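Side-chain contacts in glutamine amidotransferase domain-containing protein (Thermotoga maritima, PDB 1O1Y), which probably releases ammonia from glutamine for transfer to another substrate, as class I glutamine amidotransferases do: residues 19-22 and 23-26; 191-194 and 195-199; 198-201 and 202-205. One frame throughout, in Å; residues are numbered along the deposited sequence.

Interaction 1. Residues 19-22 and 23-26; sequences RHVE and IEDL
V21 carries CG1 anti to its own nitrogen (chi1 179°), while E24 turns CG back beside its backbone N (chi1 -56°), and these two torsions lay the stretched glutamate chain across the valine branch. The pair spans a type I beta turn, V21 to E24, in the loop leading from strand 14-18 to helix 28-35 of the flavodoxin-like fold. The turn is closed by E24 N donating to V21 O at 2.9 Å, a weak bond, bent to 129° at the hydrogen. Farther out, E24 OE2 lies 3.9 Å from V21 CG1 and also makes a weak hydrogen bond to Y200 OH, while W196 packs on the same glutamate. With an alanine here, V21 would probably lose the chain lying against it and the Y200 hydroxyl its carboxylate partner.

E24 is also the centre of an inverse gamma turn. Its carbonyl is linked back to the start of the beta turn by a water 2.8 Å from E24 O, to which it probably donates, and which accepts from V21 N at 3.0 Å.

R19 and D25 run side by side, their guanidinium and carboxylate planes nearly parallel, with D25 CB at the guanidinium edge and E22 CG over one face. They are not a salt bridge: R19 NH1 stays 4.7 Å from D25 OD2. The arginine's main charge partner is D44, through NE, and Y42 adds a cation-pi contact; D25 OD1 takes the backbone NH of G27. What R19 NH1 does reach is E22 O, in a weak bond of 3.3 Å. That same E22 O accepts from a second water at 2.9 Å, whose other proton goes to D25 OD2.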
# COMPACT_ATOMS: atom_id res chain seq x y z
N ARG A 19 -9.34 -2.54 -4.25
CA ARG A 19 -9.75 -1.57 -3.24
C ARG A 19 -10.75 -2.15 -2.23
O ARG A 19 -11.75 -2.77 -2.58
CB ARG A 19 -10.37 -0.37 -3.94
CG ARG A 19 -10.85 0.75 -2.92
CD ARG A 19 -11.20 2.06 -3.57
NE ARG A 19 -12.29 1.89 -4.55
CZ ARG A 19 -12.77 2.85 -5.33
NH1 ARG A 19 -12.42 4.12 -5.15
NH2 ARG A 19 -13.68 2.56 -6.25
N HIS A 20 -10.44 -1.96 -0.96
CA HIS A 20 -11.28 -2.46 0.12
C HIS A 20 -12.24 -1.45 0.72
O HIS A 20 -13.29 -1.82 1.23
CB HIS A 20 -10.37 -2.89 1.20
CG HIS A 20 -9.44 -3.96 0.77
ND1 HIS A 20 -8.09 -3.91 1.03
CD2 HIS A 20 -9.64 -5.05 -0.01
CE1 HIS A 20 -7.52 -5.01 0.56
NE2 HIS A 20 -8.44 -5.72 -0.07
N VAL A 21 -11.84 -0.18 0.67
CA VAL A 21 -12.59 0.91 1.27
C VAL A 21 -12.57 2.03 0.26
O VAL A 21 -11.49 2.38 -0.19
CB VAL A 21 -11.90 1.37 2.58
CG1 VAL A 21 -12.65 2.52 3.19
CG2 VAL A 21 -11.86 0.20 3.61
N GLU A 22 -13.74 2.58 -0.08
CA GLU A 22 -13.83 3.51 -1.21
C GLU A 22 -12.89 4.72 -1.06
O GLU A 22 -12.22 5.12 -2.02
CB GLU A 22 -15.25 3.99 -1.41
CG GLU A 22 -15.40 4.88 -2.64
CD GLU A 22 -16.85 5.19 -2.94
OE1 GLU A 22 -17.74 4.79 -2.15
OE2 GLU A 22 -17.08 5.84 -3.98
N ILE A 23 -12.82 5.26 0.16
CA ILE A 23 -11.95 6.40 0.47
C ILE A 23 -10.47 6.07 0.40
O ILE A 23 -9.64 6.93 0.11
CB ILE A 23 -12.30 6.92 1.91
CG1 ILE A 23 -13.68 7.58 1.89
CG2 ILE A 23 -11.25 7.84 2.47
CD1 ILE A 23 -13.73 8.89 1.18
N GLU A 24 -10.15 4.83 0.69
CA GLU A 24 -8.78 4.38 0.72
C GLU A 24 -8.43 3.88 -0.68
O GLU A 24 -8.20 2.70 -0.93
CB GLU A 24 -8.53 3.38 1.83
CG GLU A 24 -8.96 4.00 3.18
CD GLU A 24 -8.82 3.11 4.41
OE1 GLU A 24 -7.97 2.20 4.42
OE2 GLU A 24 -9.54 3.37 5.41
N ASP A 25 -8.32 4.85 -1.56
CA ASP A 25 -8.21 4.61 -2.98
C ASP A 25 -6.78 4.81 -3.47
O ASP A 25 -5.83 4.74 -2.68
CB ASP A 25 -9.23 5.46 -3.70
CG ASP A 25 -8.90 6.97 -3.63
OD1 ASP A 25 -7.88 7.40 -3.05
OD2 ASP A 25 -9.67 7.78 -4.16
N LEU A 26 -6.58 5.03 -4.76
CA LEU A 26 -5.23 5.15 -5.30
C LEU A 26 -4.49 6.40 -4.85
O LEU A 26 -3.29 6.51 -5.03
CB LEU A 26 -5.23 5.08 -6.82
CG LEU A 26 -5.42 3.68 -7.41
CD1 LEU A 26 -5.84 3.84 -8.89
CD2 LEU A 26 -4.22 2.81 -7.26
O HOH W 1 -8.89 0.16 0.06
O HOH W 2 -12.57 7.09 -4.10

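Interaction 2. Residues 191-194 and 195-199; sequences RTMK and RWIEA. With SO4 (sulfate ion), chain J.
R191 and R195, one helical turn apart, hold between them a sulfate ion that probably came from the crystallisation liquor. R195 NE donates to sulfate O4 at 3.1 Å, and its NH2 adds weak bonds to O1 and O2, with O2 lying in plane at the guanidinium edge. R191 NH1 bonds to O3 at 3.3 Å and, weakly, to O4. O4 is therefore shared by both arginines. A bend at chi3 (62°) folds the R191 guanidinium round so that NH1 faces the sulfate while NH2 is held in a salt bridge to D31; T192 OG1 sits 3.5 Å above the guanidinium plane, toward the rim.

Beneath these groups the alpha-helix of 190-199 runs on regular i to i+4 bonds, such as I197 N to M193 O at 2.9 Å. On the buried side T192 and W196 point the same way, with T192 CG2 3.5 Å from W196 NE1, and W196 also stacks edge-to-face with H185. Selenomethionine M193 crosses I197 at about a right angle, its SE 4.1 Å from I197 CG2, and it also touches A218 of helix 211-237.

The helix is thus two-sided: one side is largely apolar and packed, while the other offers paired guanidinium groups that can bind an anion.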
# COMPACT_ATOMS: atom_id res chain seq x y z
N ARG A 191 -4.98 16.57 -0.94
CA ARG A 191 -6.36 16.36 -1.44
C ARG A 191 -6.96 15.06 -0.86
O ARG A 191 -8.08 15.05 -0.37
CB ARG A 191 -6.34 16.29 -2.98
CG ARG A 191 -7.64 15.84 -3.63
CD ARG A 191 -7.54 15.57 -5.17
NE ARG A 191 -6.60 14.49 -5.54
CZ ARG A 191 -6.83 13.17 -5.43
NH1 ARG A 191 -7.98 12.69 -4.96
NH2 ARG A 191 -5.88 12.30 -5.80
N THR A 192 -6.19 13.98 -0.87
CA THR A 192 -6.61 12.69 -0.32
C THR A 192 -6.76 12.78 1.23
O THR A 192 -7.71 12.27 1.83
CB THR A 192 -5.60 11.61 -0.71
OG1 THR A 192 -5.62 11.46 -2.15
CG2 THR A 192 -5.96 10.28 -0.16
N MSE A 193 -5.81 13.44 1.87
CA MSE A 193 -5.86 13.65 3.31
C MSE A 193 -7.15 14.31 3.75
O MSE A 193 -7.74 13.93 4.80
CB MSE A 193 -4.63 14.41 3.81
CG MSE A 193 -4.52 14.49 5.34
SE MSE A 193 -4.27 12.71 6.17
CE MSE A 193 -2.48 12.51 5.79
N LYS A 194 -7.60 15.32 3.00
CA LYS A 194 -8.84 15.97 3.34
C LYS A 194 -10.01 14.96 3.35
O LYS A 194 -10.91 15.07 4.17
CB LYS A 194 -9.19 17.10 2.38
CG LYS A 194 -8.34 18.32 2.54
CD LYS A 194 -8.63 19.31 1.41
CE LYS A 194 -7.72 20.52 1.50
NZ LYS A 194 -8.35 21.74 0.90
N ARG A 195 -10.02 14.04 2.39
CA ARG A 195 -11.07 13.02 2.33
C ARG A 195 -11.00 12.07 3.52
O ARG A 195 -12.04 11.68 4.06
CB ARG A 195 -10.97 12.19 1.03
CG ARG A 195 -11.33 13.04 -0.21
CD ARG A 195 -12.73 13.63 -0.19
NE ARG A 195 -13.01 14.42 -1.39
CZ ARG A 195 -14.22 14.89 -1.70
NH1 ARG A 195 -15.27 14.68 -0.90
NH2 ARG A 195 -14.38 15.60 -2.81
N TRP A 196 -9.79 11.67 3.89
CA TRP A 196 -9.59 10.74 5.01
C TRP A 196 -9.99 11.36 6.34
O TRP A 196 -10.65 10.72 7.18
CB TRP A 196 -8.17 10.26 5.13
CG TRP A 196 -7.69 9.22 4.17
CD1 TRP A 196 -7.82 9.23 2.81
CD2 TRP A 196 -6.95 8.05 4.48
NE1 TRP A 196 -7.22 8.12 2.27
CE2 TRP A 196 -6.67 7.38 3.28
CE3 TRP A 196 -6.53 7.45 5.70
CZ2 TRP A 196 -5.97 6.21 3.22
CZ3 TRP A 196 -5.84 6.26 5.64
CH2 TRP A 196 -5.57 5.65 4.39
N ILE A 197 -9.59 12.61 6.55
CA ILE A 197 -9.94 13.26 7.81
C ILE A 197 -11.43 13.50 7.95
O ILE A 197 -11.95 13.41 9.04
CB ILE A 197 -9.09 14.53 8.11
CG1 ILE A 197 -9.46 15.69 7.20
CG2 ILE A 197 -7.63 14.20 8.07
CD1 ILE A 197 -8.40 16.78 7.21
N GLU A 198 -12.13 13.76 6.84
CA GLU A 198 -13.57 13.81 6.88
C GLU A 198 -14.19 12.42 7.10
O GLU A 198 -15.13 12.31 7.88
CB GLU A 198 -14.15 14.48 5.63
CG GLU A 198 -15.67 14.60 5.59
CD GLU A 198 -16.25 15.46 6.71
OE1 GLU A 198 -15.49 16.21 7.39
OE2 GLU A 198 -17.48 15.40 6.92
N ALA A 199 -13.68 11.39 6.43
CA ALA A 199 -14.26 10.05 6.55
C ALA A 199 -14.09 9.51 7.97
O ALA A 199 -14.97 8.78 8.46
CB ALA A 199 -13.62 9.07 5.57
S SO4 J . -11.27 14.81 -4.53
O1 SO4 J . -12.62 14.44 -4.95
O2 SO4 J . -11.25 16.15 -3.94
O3 SO4 J . -10.41 14.75 -5.70
O4 SO4 J . -10.83 13.87 -3.51

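Interaction 3. Residues 198-201 and 202-205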
# COMPACT_ATOMS: atom_id res chain seq x y z
N GLU A 198 -12.13 13.76 6.84
CA GLU A 198 -13.57 13.81 6.88
C GLU A 198 -14.19 12.42 7.10
O GLU A 198 -15.13 12.31 7.88
CB GLU A 198 -14.15 14.48 5.63
CG GLU A 198 -15.67 14.60 5.59
CD GLU A 198 -16.25 15.46 6.71
OE1 GLU A 198 -15.49 16.21 7.39
OE2 GLU A 198 -17.48 15.40 6.92
N ALA A 199 -13.68 11.39 6.43
CA ALA A 199 -14.26 10.05 6.55
C ALA A 199 -14.09 9.51 7.97
O ALA A 199 -14.97 8.78 8.46
CB ALA A 199 -13.62 9.07 5.57
N TYR A 200 -12.97 9.86 8.61
CA TYR A 200 -12.57 9.27 9.89
C TYR A 200 -12.50 10.28 11.01
O TYR A 200 -11.78 10.08 11.97
CB TYR A 200 -11.26 8.51 9.75
CG TYR A 200 -11.31 7.49 8.63
CD1 TYR A 200 -10.32 7.42 7.67
CD2 TYR A 200 -12.38 6.61 8.53
CE1 TYR A 200 -10.39 6.53 6.62
CE2 TYR A 200 -12.45 5.71 7.48
CZ TYR A 200 -11.47 5.67 6.54
OH TYR A 200 -11.57 4.75 5.51
N LYS A 201 -13.30 11.31 10.87
CA LYS A 201 -13.39 12.43 11.77
C LYS A 201 -13.66 11.97 13.20
O LYS A 201 -13.05 12.49 14.12
CB LYS A 201 -14.52 13.33 11.29
CG LYS A 201 -14.94 14.43 12.20
CD LYS A 201 -15.75 15.50 11.44
CE LYS A 201 -15.81 16.83 12.23
NZ LYS A 201 -16.60 17.91 11.54
N ASP A 202 -14.58 11.02 13.41
CA ASP A 202 -14.91 10.61 14.80
C ASP A 202 -13.82 9.75 15.42
O ASP A 202 -13.55 9.84 16.60
CB ASP A 202 -16.25 9.89 14.86
CG ASP A 202 -17.38 10.77 14.48
OD1 ASP A 202 -17.24 12.02 14.60
OD2 ASP A 202 -18.47 10.32 14.08
N GLU A 203 -13.18 8.90 14.64
CA GLU A 203 -12.05 8.12 15.11
C GLU A 203 -10.89 9.01 15.51
O GLU A 203 -10.25 8.80 16.54
CB GLU A 203 -11.57 7.12 14.05
CG GLU A 203 -10.26 6.40 14.44
CD GLU A 203 -9.72 5.43 13.39
OE1 GLU A 203 -8.66 4.79 13.64
OE2 GLU A 203 -10.33 5.32 12.29
N LEU A 204 -10.60 10.01 14.65
CA LEU A 204 -9.60 10.99 14.99
C LEU A 204 -9.96 11.75 16.27
O LEU A 204 -9.10 11.93 17.11
CB LEU A 204 -9.34 11.95 13.82
CG LEU A 204 -8.67 11.28 12.63
CD1 LEU A 204 -8.64 12.23 11.46
CD2 LEU A 204 -7.26 10.86 12.95
N GLU A 205 -11.23 12.15 16.43
CA GLU A 205 -11.66 12.84 17.65
C GLU A 205 -11.48 11.93 18.87
O GLU A 205 -10.98 12.37 19.90
CB GLU A 205 -13.13 13.33 17.62
CG GLU A 205 -13.41 14.48 16.68
CD GLU A 205 -14.89 14.88 16.63
OE1 GLU A 205 -15.73 14.22 17.29
OE2 GLU A 205 -15.22 15.87 15.93
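K201 lies alongside E205, and Y200 O takes the backbone NH of L204, where helix 190-199 ends and helix 201-206 starts; K201 and Y200 give up most surface here. Y200 sits between the two helices: it leaves helical geometry and occupies the N-cap position of the second. Its carbonyl receives L204 N at 2.9 Å in a nearly straight bond (171°), and L204 CG packs 3.4 Å from the same Y200 O. The ring turns back over the first helix, with A199 CB 3.9 Å above the centre of one face, and meets W149 edge-to-face.

K201 supplies the next carbonyl, which accepts E205 N at 3.0 Å. Its side chain, with CG anti to the nitrogen (chi1 170°) and straight beyond, points the same way as that of E205, so that K201 CE comes within 3.9 Å of E205 OE2. The charged ends stop short of each other, with K201 NZ 5.0 Å from that oxygen. D202 turns its carboxylate toward the start of the lysine chain, with OD1 4.1 Å from K201 CG.

E203, on the Y200 side, uses OE1 for a salt bridge to K207 and a hydrogen bond to the W149 indole.

Two backbone bonds therefore start the short helix. K201 could gain a modest electrostatic attraction to E205 and D202, but its ammonium makes no direct salt bridge with either.

In the fold
Along the chain, interaction 1 comes first, in the loop after strand 14-18, and the other two follow much later on consecutive helices. Interactions 2 and 3 share E198 and A199, with centres about 9 Å apart, so helix 190-199 runs from one into the other before the chain turns into helix 201-206. The centre of interaction 1 lies about 12 Å from that of interaction 2 and 16 Å from that of interaction 3. It touches both: I23 packs on W196 and A199, and V21 CG1 meets Y200 OH. Helix 190-199 and the junction after it are thereby packed against an early loop of the flavodoxin-like domain.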